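Local coordinates for protein DNA polymerase sliding clamp B (Sulfolobus tokodaii, PDB 3AIZ) that forms part of a ring-shaped sliding clamp that encircles DNA and tethers the replicative polymerase and other DNA-processing proteins to it, at residues R148-V153 with E203-V208; K10-L15 with N73-I78; G80-K85 with V100-E105. All blocks are in the same frame, centred on the assembly; numbering follows the deposited sequence.

Contact 1: R148-V153 with E203-V208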
ATOM      1  N   ARG A 148     -21.278 -23.079  -0.351  1.00 34.69           N
ATOM      2  CA  ARG A 148     -21.748 -21.786   0.128  1.00 35.94           C
ATOM      3  C   ARG A 148     -23.248 -21.829   0.404  1.00 37.61           C
ATOM      4  O   ARG A 148     -23.719 -21.321   1.421  1.00 37.12           O
ATOM      5  CB  ARG A 148     -21.435 -20.696  -0.895  1.00 35.56           C
ATOM      6  CG  ARG A 148     -22.217 -19.411  -0.690  1.00 40.06           C
ATOM      7  CD  ARG A 148     -22.427 -18.703  -2.014  1.00 39.81           C
ATOM      8  NE  ARG A 148     -23.077 -19.577  -2.987  1.00 36.32           N
ATOM      9  CZ  ARG A 148     -23.130 -19.334  -4.292  1.00 41.71           C
ATOM     10  NH1 ARG A 148     -22.568 -18.240  -4.788  1.00 43.35           N
ATOM     11  NH2 ARG A 148     -23.740 -20.189  -5.102  1.00 41.38           N
ATOM     12  N   ASP A 149     -23.995 -22.437  -0.512  1.00 35.15           N
ATOM     13  CA  ASP A 149     -25.432 -22.599  -0.337  1.00 33.97           C
ATOM     14  C   ASP A 149     -25.727 -23.362   0.946  1.00 36.15           C
ATOM     15  O   ASP A 149     -26.524 -22.922   1.772  1.00 37.96           O
ATOM     16  CB  ASP A 149     -26.038 -23.341  -1.529  1.00 33.01           C
ATOM     17  CG  ASP A 149     -25.918 -22.564  -2.823  1.00 34.94           C
ATOM     18  OD1 ASP A 149     -25.548 -21.372  -2.772  1.00 38.83           O
ATOM     19  OD2 ASP A 149     -26.200 -23.146  -3.891  1.00 32.31           O
ATOM     20  N   LEU A 150     -25.073 -24.509   1.106  1.00 34.79           N
ATOM     21  CA  LEU A 150     -25.288 -25.363   2.269  1.00 35.38           C
ATOM     22  C   LEU A 150     -24.922 -24.660   3.574  1.00 39.21           C
ATOM     23  O   LEU A 150     -25.539 -24.902   4.610  1.00 41.14           O
ATOM     24  CB  LEU A 150     -24.498 -26.666   2.129  1.00 37.55           C
ATOM     25  CG  LEU A 150     -24.919 -27.563   0.962  1.00 39.92           C
ATOM     26  CD1 LEU A 150     -23.931 -28.702   0.762  1.00 32.86           C
ATOM     27  CD2 LEU A 150     -26.330 -28.095   1.168  1.00 33.63           C
ATOM     28  N   SER A 151     -23.921 -23.786   3.519  1.00 37.31           N
ATOM     29  CA  SER A 151     -23.486 -23.060   4.707  1.00 41.68           C
ATOM     30  C   SER A 151     -24.521 -22.018   5.119  1.00 40.14           C
ATOM     31  O   SER A 151     -24.308 -21.254   6.062  1.00 39.70           O
ATOM     32  CB  SER A 151     -22.133 -22.388   4.471  1.00 42.78           C
ATOM     33  OG  SER A 151     -22.265 -21.255   3.632  1.00 47.58           O
ATOM     34  N   LEU A 152     -25.642 -21.990   4.407  1.00 37.82           N
ATOM     35  CA  LEU A 152     -26.716 -21.056   4.715  1.00 37.45           C
ATOM     36  C   LEU A 152     -27.862 -21.722   5.467  1.00 37.08           C
ATOM     37  O   LEU A 152     -28.383 -21.165   6.431  1.00 44.33           O
ATOM     38  CB  LEU A 152     -27.251 -20.400   3.440  1.00 35.87           C
ATOM     39  CG  LEU A 152     -26.381 -19.320   2.795  1.00 34.12           C
ATOM     40  CD1 LEU A 152     -27.019 -18.822   1.508  1.00 33.55           C
ATOM     41  CD2 LEU A 152     -26.156 -18.174   3.764  1.00 33.99           C
ATOM     42  N   VAL A 153     -28.247 -22.916   5.031  1.00 36.74           N
ATOM     43  CA  VAL A 153     -29.467 -23.537   5.537  1.00 41.09           C
ATOM     44  C   VAL A 153     -29.249 -24.717   6.489  1.00 45.13           C
ATOM     45  O   VAL A 153     -29.042 -24.529   7.687  1.00 48.08           O
ATOM     46  CB  VAL A 153     -30.385 -23.986   4.382  1.00 37.42           C
ATOM     47  CG1 VAL A 153     -31.795 -24.218   4.893  1.00 35.80           C
ATOM     48  CG2 VAL A 153     -30.386 -22.948   3.276  1.00 36.39           C
ATOM     49  N   GLU A 203     -21.183 -29.828   7.655  1.00 44.17           N
ATOM     50  CA  GLU A 203     -19.894 -29.319   8.107  1.00 45.24           C
ATOM     51  C   GLU A 203     -18.757 -29.925   7.294  1.00 42.20           C
ATOM     52  O   GLU A 203     -17.858 -29.218   6.838  1.00 42.77           O
ATOM     53  CB  GLU A 203     -19.692 -29.622   9.594  1.00 50.00           C
ATOM     54  CG  GLU A 203     -20.682 -28.921  10.510  1.00 58.52           C
ATOM     55  CD  GLU A 203     -20.497 -27.416  10.525  1.00 70.29           C
ATOM     56  OE1 GLU A 203     -19.365 -26.953  10.264  1.00 70.85           O
ATOM     57  OE2 GLU A 203     -21.480 -26.696  10.802  1.00 72.58           O
ATOM     58  N   VAL A 204     -18.808 -31.239   7.106  1.00 38.69           N
ATOM     59  CA  VAL A 204     -17.749 -31.949   6.406  1.00 37.14           C
ATOM     60  C   VAL A 204     -17.850 -31.770   4.896  1.00 35.28           C
ATOM     61  O   VAL A 204     -16.861 -31.457   4.232  1.00 36.81           O
ATOM     62  CB  VAL A 204     -17.769 -33.448   6.737  1.00 34.97           C
ATOM     63  CG1 VAL A 204     -16.591 -34.147   6.082  1.00 34.57           C
ATOM     64  CG2 VAL A 204     -17.747 -33.651   8.242  1.00 35.40           C
ATOM     65  N   LEU A 205     -19.048 -31.970   4.359  1.00 33.25           N
ATOM     66  CA  LEU A 205     -19.266 -31.851   2.924  1.00 34.12           C
ATOM     67  C   LEU A 205     -18.934 -30.443   2.434  1.00 36.21           C
ATOM     68  O   LEU A 205     -18.430 -30.260   1.327  1.00 36.58           O
ATOM     69  CB  LEU A 205     -20.711 -32.206   2.574  1.00 33.95           C
ATOM     70  CG  LEU A 205     -20.976 -32.539   1.107  1.00 37.62           C
ATOM     71  CD1 LEU A 205     -20.199 -33.782   0.712  1.00 39.27           C
ATOM     72  CD2 LEU A 205     -22.462 -32.733   0.858  1.00 36.76           C
ATOM     73  N   LYS A 206     -19.218 -29.450   3.271  1.00 36.94           N
ATOM     74  CA  LYS A 206     -18.936 -28.058   2.947  1.00 37.40           C
ATOM     75  C   LYS A 206     -17.433 -27.820   2.828  1.00 37.67           C
ATOM     76  O   LYS A 206     -16.953 -27.318   1.812  1.00 37.83           O
ATOM     77  CB  LYS A 206     -19.525 -27.139   4.018  1.00 40.28           C
ATOM     78  CG  LYS A 206     -19.369 -25.655   3.738  1.00 45.19           C
ATOM     79  CD  LYS A 206     -19.493 -24.846   5.022  1.00 49.07           C
ATOM     80  CE  LYS A 206     -20.703 -25.281   5.837  1.00 49.96           C
ATOM     81  NZ  LYS A 206     -20.807 -24.538   7.126  1.00 52.48           N
ATOM     82  N   ASP A 207     -16.697 -28.186   3.873  1.00 38.41           N
ATOM     83  CA  ASP A 207     -15.245 -28.026   3.894  1.00 38.94           C
ATOM     84  C   ASP A 207     -14.579 -28.692   2.694  1.00 36.81           C
ATOM     85  O   ASP A 207     -13.755 -28.082   2.014  1.00 35.34           O
ATOM     86  CB  ASP A 207     -14.661 -28.595   5.189  1.00 39.68           C
ATOM     87  CG  ASP A 207     -15.074 -27.804   6.412  1.00 46.83           C
ATOM     88  OD1 ASP A 207     -15.689 -26.728   6.247  1.00 49.82           O
ATOM     89  OD2 ASP A 207     -14.780 -28.256   7.539  1.00 50.84           O
ATOM     90  N   VAL A 208     -14.939 -29.948   2.446  1.00 32.51           N
ATOM     91  CA  VAL A 208     -14.389 -30.699   1.324  1.00 33.39           C
ATOM     92  C   VAL A 208     -14.703 -30.023  -0.006  1.00 35.64           C
ATOM     93  O   VAL A 208     -13.798 -29.717  -0.784  1.00 34.82           O
ATOM     94  CB  VAL A 208     -14.929 -32.143   1.295  1.00 33.41           C
ATOM     95  CG1 VAL A 208     -14.463 -32.860   0.035  1.00 31.18           C
ATOM     96  CG2 VAL A 208     -14.488 -32.898   2.536  1.00 34.50           C
TER
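L150 and S151, where helix 140-150 runs out into a turn, pack beside L205 and K206 of helix 202-211, and the two backbones come nearest at L150 CA and K206 CA, 6.9 Å apart. Two layers of side chains fill the gap. In the buried layer CD1 of L150 meets CD2 of L205 at 4.3 Å, a methyl-to-methyl contact over V157 of strand 156-161, which both leucines also touch; branched apolar residues suit a place between helices and sheet. In the outer layer K206 lies alongside S151. Its CG is anti to the backbone N (chi1 -176°) and its chain bends at chi3, which lays CD, CE and NZ along CB and CA of S151, with K206 CE 3.5 Å from S151 CB. This is packing, and even the ammonium nitrogen takes part in it without a bond.

Sliding clamps of the PCNA family are built from paired domains with sheets outside and helices lining the central hole, and this is the helix pair of the C-terminal domain. S151 fits the end of its helix because its OG, held between the backbone N and the carbonyl carbon, bonds back to R148 O at 2.6 Å. R148, whose CB points away from helix 202-211, forms a salt bridge from NE to D149 OD1 (3.1 Å), and D149 OD2 is hydrogen-bonded to Y105 OH of the neighbouring clamp C subunit.

Contact 2: K10-L15 with N73-I78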
ATOM      1  N   LYS A  10       3.387 -25.835  -7.951  1.00 36.72           N
ATOM      2  CA  LYS A  10       2.113 -25.192  -7.655  1.00 41.59           C
ATOM      3  C   LYS A  10       1.043 -26.215  -7.292  1.00 41.65           C
ATOM      4  O   LYS A  10       0.388 -26.099  -6.256  1.00 41.78           O
ATOM      5  CB  LYS A  10       1.648 -24.340  -8.840  1.00 45.91           C
ATOM      6  CG  LYS A  10       0.523 -23.374  -8.500  1.00 57.84           C
ATOM      7  CD  LYS A  10       0.006 -22.654  -9.739  1.00 68.62           C
ATOM      8  CE  LYS A  10      -0.792 -23.591 -10.634  1.00 67.82           C
ATOM      9  NZ  LYS A  10      -2.019 -24.095  -9.954  1.00 58.88           N
ATOM     10  N   ASP A  11       0.869 -27.218  -8.148  1.00 41.80           N
ATOM     11  CA  ASP A  11      -0.126 -28.261  -7.916  1.00 39.80           C
ATOM     12  C   ASP A  11       0.134 -29.013  -6.613  1.00 40.67           C
ATOM     13  O   ASP A  11      -0.794 -29.303  -5.859  1.00 41.09           O
ATOM     14  CB  ASP A  11      -0.177 -29.231  -9.098  1.00 36.84           C
ATOM     15  CG  ASP A  11      -0.785 -28.604 -10.338  1.00 41.60           C
ATOM     16  OD1 ASP A  11      -1.491 -27.582 -10.200  1.00 45.50           O
ATOM     17  OD2 ASP A  11      -0.564 -29.131 -11.449  1.00 40.03           O
ATOM     18  N   PHE A  12       1.402 -29.317  -6.354  1.00 39.52           N
ATOM     19  CA  PHE A  12       1.805 -29.964  -5.111  1.00 37.15           C
ATOM     20  C   PHE A  12       1.327 -29.148  -3.910  1.00 40.61           C
ATOM     21  O   PHE A  12       0.816 -29.698  -2.934  1.00 40.72           O
ATOM     22  CB  PHE A  12       3.327 -30.112  -5.067  1.00 38.89           C
ATOM     23  CG  PHE A  12       3.813 -31.195  -4.144  1.00 37.00           C
ATOM     24  CD1 PHE A  12       4.704 -32.155  -4.592  1.00 36.65           C
ATOM     25  CD2 PHE A  12       3.381 -31.253  -2.829  1.00 37.45           C
ATOM     26  CE1 PHE A  12       5.157 -33.152  -3.748  1.00 36.32           C
ATOM     27  CE2 PHE A  12       3.828 -32.248  -1.981  1.00 39.00           C
ATOM     28  CZ  PHE A  12       4.718 -33.199  -2.440  1.00 35.52           C
ATOM     29  N   TYR A  13       1.493 -27.831  -3.992  1.00 40.27           N
ATOM     30  CA  TYR A  13       1.096 -26.933  -2.912  1.00 41.16           C
ATOM     31  C   TYR A  13      -0.420 -26.888  -2.730  1.00 45.46           C
ATOM     32  O   TYR A  13      -0.914 -26.834  -1.602  1.00 45.08           O
ATOM     33  CB  TYR A  13       1.639 -25.523  -3.156  1.00 43.50           C
ATOM     34  CG  TYR A  13       1.197 -24.505  -2.127  1.00 46.08           C
ATOM     35  CD1 TYR A  13       0.114 -23.669  -2.370  1.00 48.37           C
ATOM     36  CD2 TYR A  13       1.861 -24.379  -0.914  1.00 46.85           C
ATOM     37  CE1 TYR A  13      -0.294 -22.737  -1.435  1.00 52.50           C
ATOM     38  CE2 TYR A  13       1.461 -23.450   0.028  1.00 47.38           C
ATOM     39  CZ  TYR A  13       0.382 -22.632  -0.236  1.00 54.99           C
ATOM     40  OH  TYR A  13      -0.021 -21.705   0.697  1.00 54.06           O
ATOM     41  N   SER A  14      -1.154 -26.902  -3.839  1.00 43.95           N
ATOM     42  CA  SER A  14      -2.613 -26.891  -3.784  1.00 44.93           C
ATOM     43  C   SER A  14      -3.132 -28.124  -3.056  1.00 45.89           C
ATOM     44  O   SER A  14      -4.057 -28.039  -2.246  1.00 46.19           O
ATOM     45  CB  SER A  14      -3.214 -26.813  -5.188  1.00 43.00           C
ATOM     46  OG  SER A  14      -3.090 -25.508  -5.725  1.00 45.00           O
ATOM     47  N   LEU A  15      -2.527 -29.270  -3.348  1.00 40.59           N
ATOM     48  CA  LEU A  15      -2.904 -30.518  -2.701  1.00 42.67           C
ATOM     49  C   LEU A  15      -2.726 -30.429  -1.188  1.00 45.47           C
ATOM     50  O   LEU A  15      -3.654 -30.703  -0.428  1.00 46.36           O
ATOM     51  CB  LEU A  15      -2.082 -31.677  -3.267  1.00 41.43           C
ATOM     52  CG  LEU A  15      -2.219 -31.870  -4.779  1.00 42.70           C
ATOM     53  CD1 LEU A  15      -1.229 -32.901  -5.299  1.00 36.02           C
ATOM     54  CD2 LEU A  15      -3.646 -32.251  -5.144  1.00 41.29           C
ATOM     55  N   ASN A  73       3.990 -27.885   7.450  1.00 54.17           N
ATOM     56  CA  ASN A  73       4.138 -26.437   7.349  1.00 53.22           C
ATOM     57  C   ASN A  73       5.403 -26.029   6.600  1.00 56.39           C
ATOM     58  O   ASN A  73       5.364 -25.164   5.725  1.00 56.83           O
ATOM     59  CB  ASN A  73       4.111 -25.798   8.738  1.00 60.31           C
ATOM     60  CG  ASN A  73       2.756 -25.920   9.408  1.00 64.10           C
ATOM     61  OD1 ASN A  73       1.721 -25.652   8.795  1.00 55.93           O
ATOM     62  ND2 ASN A  73       2.755 -26.321  10.675  1.00 65.92           N
ATOM     63  N   ASP A  74       6.521 -26.660   6.947  1.00 55.25           N
ATOM     64  CA  ASP A  74       7.796 -26.379   6.295  1.00 53.17           C
ATOM     65  C   ASP A  74       7.737 -26.707   4.808  1.00 53.83           C
ATOM     66  O   ASP A  74       8.323 -26.004   3.984  1.00 56.11           O
ATOM     67  CB  ASP A  74       8.921 -27.179   6.954  1.00 54.74           C
ATOM     68  CG  ASP A  74       9.130 -26.804   8.405  1.00 60.47           C
ATOM     69  OD1 ASP A  74       8.659 -25.721   8.814  1.00 65.83           O
ATOM     70  OD2 ASP A  74       9.768 -27.591   9.137  1.00 57.50           O
ATOM     71  N   LEU A  75       7.026 -27.778   4.474  1.00 52.47           N
ATOM     72  CA  LEU A  75       6.906 -28.219   3.090  1.00 49.40           C
ATOM     73  C   LEU A  75       6.047 -27.259   2.275  1.00 47.75           C
ATOM     74  O   LEU A  75       6.151 -27.205   1.050  1.00 46.34           O
ATOM     75  CB  LEU A  75       6.328 -29.636   3.032  1.00 48.85           C
ATOM     76  CG  LEU A  75       6.187 -30.275   1.650  1.00 45.19           C
ATOM     77  CD1 LEU A  75       7.488 -30.175   0.871  1.00 42.00           C
ATOM     78  CD2 LEU A  75       5.744 -31.724   1.779  1.00 44.22           C
ATOM     79  N   LYS A  76       5.197 -26.500   2.957  1.00 51.68           N
ATOM     80  CA  LYS A  76       4.371 -25.504   2.289  1.00 51.30           C
ATOM     81  C   LYS A  76       5.170 -24.235   2.008  1.00 51.31           C
ATOM     82  O   LYS A  76       5.033 -23.626   0.948  1.00 51.51           O
ATOM     83  CB  LYS A  76       3.124 -25.180   3.117  1.00 51.92           C
ATOM     84  CG  LYS A  76       2.096 -26.302   3.163  1.00 50.55           C
ATOM     85  CD  LYS A  76       0.831 -25.871   3.895  1.00 54.95           C
ATOM     86  CE  LYS A  76      -0.214 -26.978   3.903  1.00 56.29           C
ATOM     87  NZ  LYS A  76      -1.460 -26.580   4.620  1.00 51.72           N
ATOM     88  N   LYS A  77       6.012 -23.847   2.962  1.00 50.63           N
ATOM     89  CA  LYS A  77       6.845 -22.660   2.808  1.00 54.70           C
ATOM     90  C   LYS A  77       7.703 -22.734   1.548  1.00 52.31           C
ATOM     91  O   LYS A  77       7.773 -21.777   0.777  1.00 50.18           O
ATOM     92  CB  LYS A  77       7.738 -22.465   4.038  1.00 59.75           C
ATOM     93  CG  LYS A  77       6.974 -22.210   5.328  1.00 71.21           C
ATOM     94  CD  LYS A  77       7.921 -22.005   6.503  1.00 78.68           C
ATOM     95  CE  LYS A  77       7.154 -21.760   7.797  1.00 85.51           C
ATOM     96  NZ  LYS A  77       8.063 -21.531   8.955  1.00 85.43           N
ATOM     97  N   ILE A  78       8.347 -23.879   1.345  1.00 51.16           N
ATOM     98  CA  ILE A  78       9.238 -24.072   0.204  1.00 48.91           C
ATOM     99  C   ILE A  78       8.491 -24.075  -1.130  1.00 46.45           C
ATOM    100  O   ILE A  78       8.990 -23.559  -2.129  1.00 46.53           O
ATOM    101  CB  ILE A  78      10.058 -25.374   0.342  1.00 46.29           C
ATOM    102  CG1 ILE A  78      10.938 -25.589  -0.892  1.00 43.75           C
ATOM    103  CG2 ILE A  78       9.140 -26.563   0.561  1.00 47.23           C
ATOM    104  CD1 ILE A  78      11.962 -24.499  -1.111  1.00 43.00           C
TER
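Y13 meets K76 between helix 9-16 and helix 72-80; Y13 CA and K76 CA, 6.3 Å apart, are the nearest pair between 10-15 and 73-78. With CG of Y13 anti to the backbone N (chi1 176°), the ring swings out to the other helix, and its CE2 atom rests 3.7 Å from K76 O and 3.9 Å from K76 CB. The two side chains cross at about a right angle. K76 offers the ring its backbone and first methylene, while the rest of its extended chain runs away from the contact. One layer deeper, L75 CD2 comes obliquely to the F12 ring, 4.3 Å from F12 CE2.

Around this first shell, L79 of helix 72-80 lies against both F12 and Y13. The F12 ring also meets that of F50, their planes at about 45°, and L75 packs on V100 and I115 of the strands behind it. Large apolar residues suit these inward positions, where the helices of the N-terminal domain lie on its sheet. Helix 9-16 has polar ties of its own: D11 OD2 is hydrogen-bonded to S236 OG, and K10 NZ pairs with D11 OD1 at 3.5 Å.

Between 10-15 and 73-78 there is neither a hydrogen bond nor a salt bridge. What joins them is apolar side-chain packing plus a ring carbon against a backbone oxygen, and the partly exposed K76 is consistent with the basic helices that line the hole in sliding clamps.

Contact 3: G80-K85 with V100-E105. With SO4 (sulfate ion), chain F; SO4 (sulfate ion), chain E.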
ATOM      1  N   GLY A  80       5.779 -22.479  -1.784  1.00 53.83           N
ATOM      2  CA  GLY A  80       5.303 -21.132  -2.045  1.00 52.45           C
ATOM      3  C   GLY A  80       6.369 -20.274  -2.698  1.00 56.83           C
ATOM      4  O   GLY A  80       6.066 -19.262  -3.329  1.00 56.76           O
ATOM      5  N   LYS A  81       7.625 -20.687  -2.548  1.00 60.88           N
ATOM      6  CA  LYS A  81       8.752 -19.972  -3.141  1.00 62.22           C
ATOM      7  C   LYS A  81       8.836 -20.205  -4.647  1.00 65.62           C
ATOM      8  O   LYS A  81       9.804 -19.801  -5.292  1.00 65.93           O
ATOM      9  CB  LYS A  81      10.066 -20.397  -2.479  1.00 56.15           C
ATOM     10  CG  LYS A  81      10.142 -20.093  -0.993  1.00 57.78           C
ATOM     11  CD  LYS A  81      11.494 -20.489  -0.419  1.00 55.41           C
ATOM     12  CE  LYS A  81      11.549 -20.240   1.079  1.00 61.61           C
ATOM     13  NZ  LYS A  81      11.293 -18.812   1.415  1.00 63.62           N
ATOM     14  N   ALA A  82       7.820 -20.859  -5.200  1.00 65.53           N
ATOM     15  CA  ALA A  82       7.778 -21.137  -6.629  1.00 62.57           C
ATOM     16  C   ALA A  82       7.680 -19.844  -7.431  1.00 63.96           C
ATOM     17  O   ALA A  82       6.612 -19.238  -7.518  1.00 61.19           O
ATOM     18  CB  ALA A  82       6.612 -22.057  -6.956  1.00 61.62           C
ATOM     19  N   LYS A  83       8.803 -19.429  -8.010  1.00 64.01           N
ATOM     20  CA  LYS A  83       8.850 -18.209  -8.810  1.00 62.83           C
ATOM     21  C   LYS A  83       7.853 -18.259  -9.963  1.00 63.57           C
ATOM     22  O   LYS A  83       7.209 -17.260 -10.283  1.00 66.80           O
ATOM     23  CB  LYS A  83      10.264 -17.975  -9.350  1.00 57.00           C
ATOM     24  CG  LYS A  83      11.286 -17.592  -8.293  1.00 57.01           C
ATOM     25  CD  LYS A  83      10.983 -16.223  -7.703  1.00 64.24           C
ATOM     26  CE  LYS A  83      12.014 -15.826  -6.657  1.00 66.15           C
ATOM     27  NZ  LYS A  83      12.033 -16.766  -5.501  1.00 64.72           N
ATOM     28  N   SER A  84       7.730 -19.429 -10.582  1.00 56.84           N
ATOM     29  CA  SER A  84       6.849 -19.598 -11.731  1.00 56.36           C
ATOM     30  C   SER A  84       5.848 -20.729 -11.510  1.00 59.12           C
ATOM     31  O   SER A  84       5.966 -21.498 -10.556  1.00 59.98           O
ATOM     32  CB  SER A  84       7.672 -19.866 -12.992  1.00 52.17           C
ATOM     33  OG  SER A  84       6.838 -20.047 -14.122  1.00 61.99           O
ATOM     34  N   LYS A  85       4.859 -20.820 -12.393  1.00 59.94           N
ATOM     35  CA  LYS A  85       3.875 -21.894 -12.334  1.00 61.20           C
ATOM     36  C   LYS A  85       4.391 -23.133 -13.059  1.00 56.05           C
ATOM     37  O   LYS A  85       3.712 -24.158 -13.120  1.00 55.21           O
ATOM     38  CB  LYS A  85       2.546 -21.443 -12.943  1.00 66.99           C
ATOM     39  CG  LYS A  85       1.884 -20.292 -12.204  1.00 74.93           C
ATOM     40  CD  LYS A  85       0.562 -19.905 -12.850  1.00 78.61           C
ATOM     41  CE  LYS A  85      -0.085 -18.737 -12.126  1.00 77.14           C
ATOM     42  NZ  LYS A  85       0.796 -17.535 -12.120  1.00 78.66           N
ATOM     43  N   VAL A 100      13.774 -31.183   0.143  1.00 34.56           N
ATOM     44  CA  VAL A 100      12.857 -30.761  -0.909  1.00 35.55           C
ATOM     45  C   VAL A 100      13.444 -29.609  -1.714  1.00 33.76           C
ATOM     46  O   VAL A 100      13.903 -28.618  -1.148  1.00 34.59           O
ATOM     47  CB  VAL A 100      11.491 -30.337  -0.334  1.00 33.75           C
ATOM     48  CG1 VAL A 100      10.562 -29.892  -1.454  1.00 30.56           C
ATOM     49  CG2 VAL A 100      10.871 -31.475   0.458  1.00 31.84           C
ATOM     50  N   THR A 101      13.428 -29.742  -3.035  1.00 33.30           N
ATOM     51  CA  THR A 101      13.974 -28.709  -3.908  1.00 35.02           C
ATOM     52  C   THR A 101      12.959 -28.254  -4.951  1.00 33.44           C
ATOM     53  O   THR A 101      12.327 -29.075  -5.614  1.00 34.20           O
ATOM     54  CB  THR A 101      15.243 -29.194  -4.636  1.00 36.80           C
ATOM     55  OG1 THR A 101      16.228 -29.594  -3.675  1.00 39.99           O
ATOM     56  CG2 THR A 101      15.810 -28.089  -5.514  1.00 32.07           C
ATOM     57  N   VAL A 102      12.809 -26.942  -5.087  1.00 33.63           N
ATOM     58  CA  VAL A 102      11.951 -26.369  -6.114  1.00 34.24           C
ATOM     59  C   VAL A 102      12.808 -25.714  -7.190  1.00 35.08           C
ATOM     60  O   VAL A 102      13.622 -24.838  -6.898  1.00 36.65           O
ATOM     61  CB  VAL A 102      10.979 -25.332  -5.531  1.00 35.52           C
ATOM     62  CG1 VAL A 102      10.224 -24.630  -6.647  1.00 39.74           C
ATOM     63  CG2 VAL A 102      10.012 -25.997  -4.564  1.00 34.73           C
ATOM     64  N   ARG A 103      12.620 -26.142  -8.433  1.00 34.97           N
ATOM     65  CA  ARG A 103      13.439 -25.668  -9.540  1.00 35.08           C
ATOM     66  C   ARG A 103      12.599 -24.933 -10.579  1.00 37.08           C
ATOM     67  O   ARG A 103      11.596 -25.455 -11.063  1.00 36.67           O
ATOM     68  CB  ARG A 103      14.158 -26.847 -10.196  1.00 35.50           C
ATOM     69  CG  ARG A 103      14.767 -27.811  -9.196  1.00 36.57           C
ATOM     70  CD  ARG A 103      15.233 -29.090  -9.859  1.00 32.92           C
ATOM     71  NE  ARG A 103      15.648 -30.078  -8.870  1.00 33.31           N
ATOM     72  CZ  ARG A 103      16.868 -30.142  -8.349  1.00 38.17           C
ATOM     73  NH1 ARG A 103      17.796 -29.273  -8.724  1.00 37.33           N
ATOM     74  NH2 ARG A 103      17.159 -31.075  -7.452  1.00 38.90           N
ATOM     75  N   ASP A 104      13.017 -23.720 -10.921  1.00 34.50           N
ATOM     76  CA  ASP A 104      12.309 -22.928 -11.917  1.00 36.61           C
ATOM     77  C   ASP A 104      13.244 -22.469 -13.028  1.00 34.74           C
ATOM     78  O   ASP A 104      13.862 -21.411 -12.933  1.00 35.13           O
ATOM     79  CB  ASP A 104      11.639 -21.718 -11.267  1.00 38.65           C
ATOM     80  CG  ASP A 104      10.835 -20.904 -12.257  1.00 44.00           C
ATOM     81  OD1 ASP A 104      10.392 -21.476 -13.276  1.00 44.38           O
ATOM     82  OD2 ASP A 104      10.645 -19.694 -12.016  1.00 51.05           O
ATOM     83  N   GLU A 105      13.335 -23.269 -14.084  1.00 34.21           N
ATOM     84  CA  GLU A 105      14.225 -22.967 -15.197  1.00 35.53           C
ATOM     85  C   GLU A 105      13.898 -21.616 -15.828  1.00 36.59           C
ATOM     86  O   GLU A 105      14.787 -20.920 -16.319  1.00 34.47           O
ATOM     87  CB  GLU A 105      14.159 -24.080 -16.248  1.00 32.75           C
ATOM     88  CG  GLU A 105      15.164 -23.940 -17.381  1.00 32.49           C
ATOM     89  CD  GLU A 105      14.713 -22.967 -18.454  1.00 38.91           C
ATOM     90  OE1 GLU A 105      13.492 -22.722 -18.561  1.00 35.46           O
ATOM     91  OE2 GLU A 105      15.579 -22.453 -19.192  1.00 40.79           O
TER
HETATM   92  S   SO4 F 250       4.238 -17.473 -14.315  1.00 81.30           S
HETATM   93  O1  SO4 F 250       2.900 -17.185 -14.826  1.00 83.06           O
HETATM   94  O2  SO4 F 250       4.969 -18.273 -15.295  1.00 65.84           O
HETATM   95  O3  SO4 F 250       4.949 -16.221 -14.074  1.00 71.52           O
HETATM   96  O4  SO4 F 250       4.130 -18.215 -13.062  1.00 72.19           O
HETATM   97  S   SO4 E 249      20.784 -30.390  -6.306  1.00 76.48           S
HETATM   98  O1  SO4 E 249      21.758 -30.050  -5.271  1.00 71.78           O
HETATM   99  O2  SO4 E 249      19.511 -30.738  -5.680  1.00 53.47           O
HETATM  100  O3  SO4 E 249      20.603 -29.242  -7.193  1.00 56.36           O
HETATM  101  O4  SO4 E 249      21.265 -31.533  -7.079  1.00 63.78           O
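This is a loop-to-strand packing contact at the edge of the N-terminal domain, where the connection between helix 72-80 and strand 88-93 folds over the end of strand 97-104. S84 and D104 carry its outer part: their CA atoms are 6.4 Å apart, and the D104 carboxylate lies against S84 CB, about equally near to OD1 and OD2. D104 CG is anti to the backbone N (chi1 -177°), which directs the acid to the loop. The backbone N of S84 is near OD2 but badly angled for a hydrogen bond; the carboxylate is instead held by T107, whose OG1 bonds to OD2, and weakly by the backbone N of K106. An acid suits this strand end because it can tie up the turn that follows. K83 adds only its CB beside OD2, and its bent chain leads off.

Further in, the contact turns apolar: A82 CB meets V102 CG1 at 4.4 Å, alanine being small enough for the loop to stay close.

Two sulfate ions, probably from the crystallisation liquor, sit to the sides. In the chain F sulfate, O2 takes a bond from S84 OG (2.8 Å). Its O4 takes one from K85 N (2.8 Å), and its O1 a weak one from K85 NZ; K106 NZ also binds sulfate. The chain E sulfate is gripped by both terminal nitrogens of R103, NH1 to O3 at 3.2 Å in a nearly straight bond (171°) and NH2 to O2 at 3.0 Å. T101 CG2 lies 3.6 Å above one guanidinium face, and T90 OG1 also bonds to NH2.

The alternation of the strand explains the division: V100 and V102 pack on helix 72-80, V102 and D104 meet the loop, and T101 and R103 lie on the other face of a strand flanked by 88-93 and 109-120.

All three contacts are partly buried. Contacts 1 and 2 are matching helix pairs in the two domains of the clamp, each over a buried apolar pair, but their outer layers differ: in contact 1 the K206 chain end packs on S151, in contact 2 a tyrosine ring meets K76 CB and O. Their centres lie about 25 Å apart. Contact 3 joins a loop to a strand, with V102 and D104 buried beside the exposed K83; polar groups crowd it, but their bonds go to the following turn and to sulfates. It adjoins contact 2, centres about 10 Å apart, through L75 and I78 packing on V100 and I78 on V102. Contact 1 touches the clamp C subunit, whereas contact 2 touches no other chain.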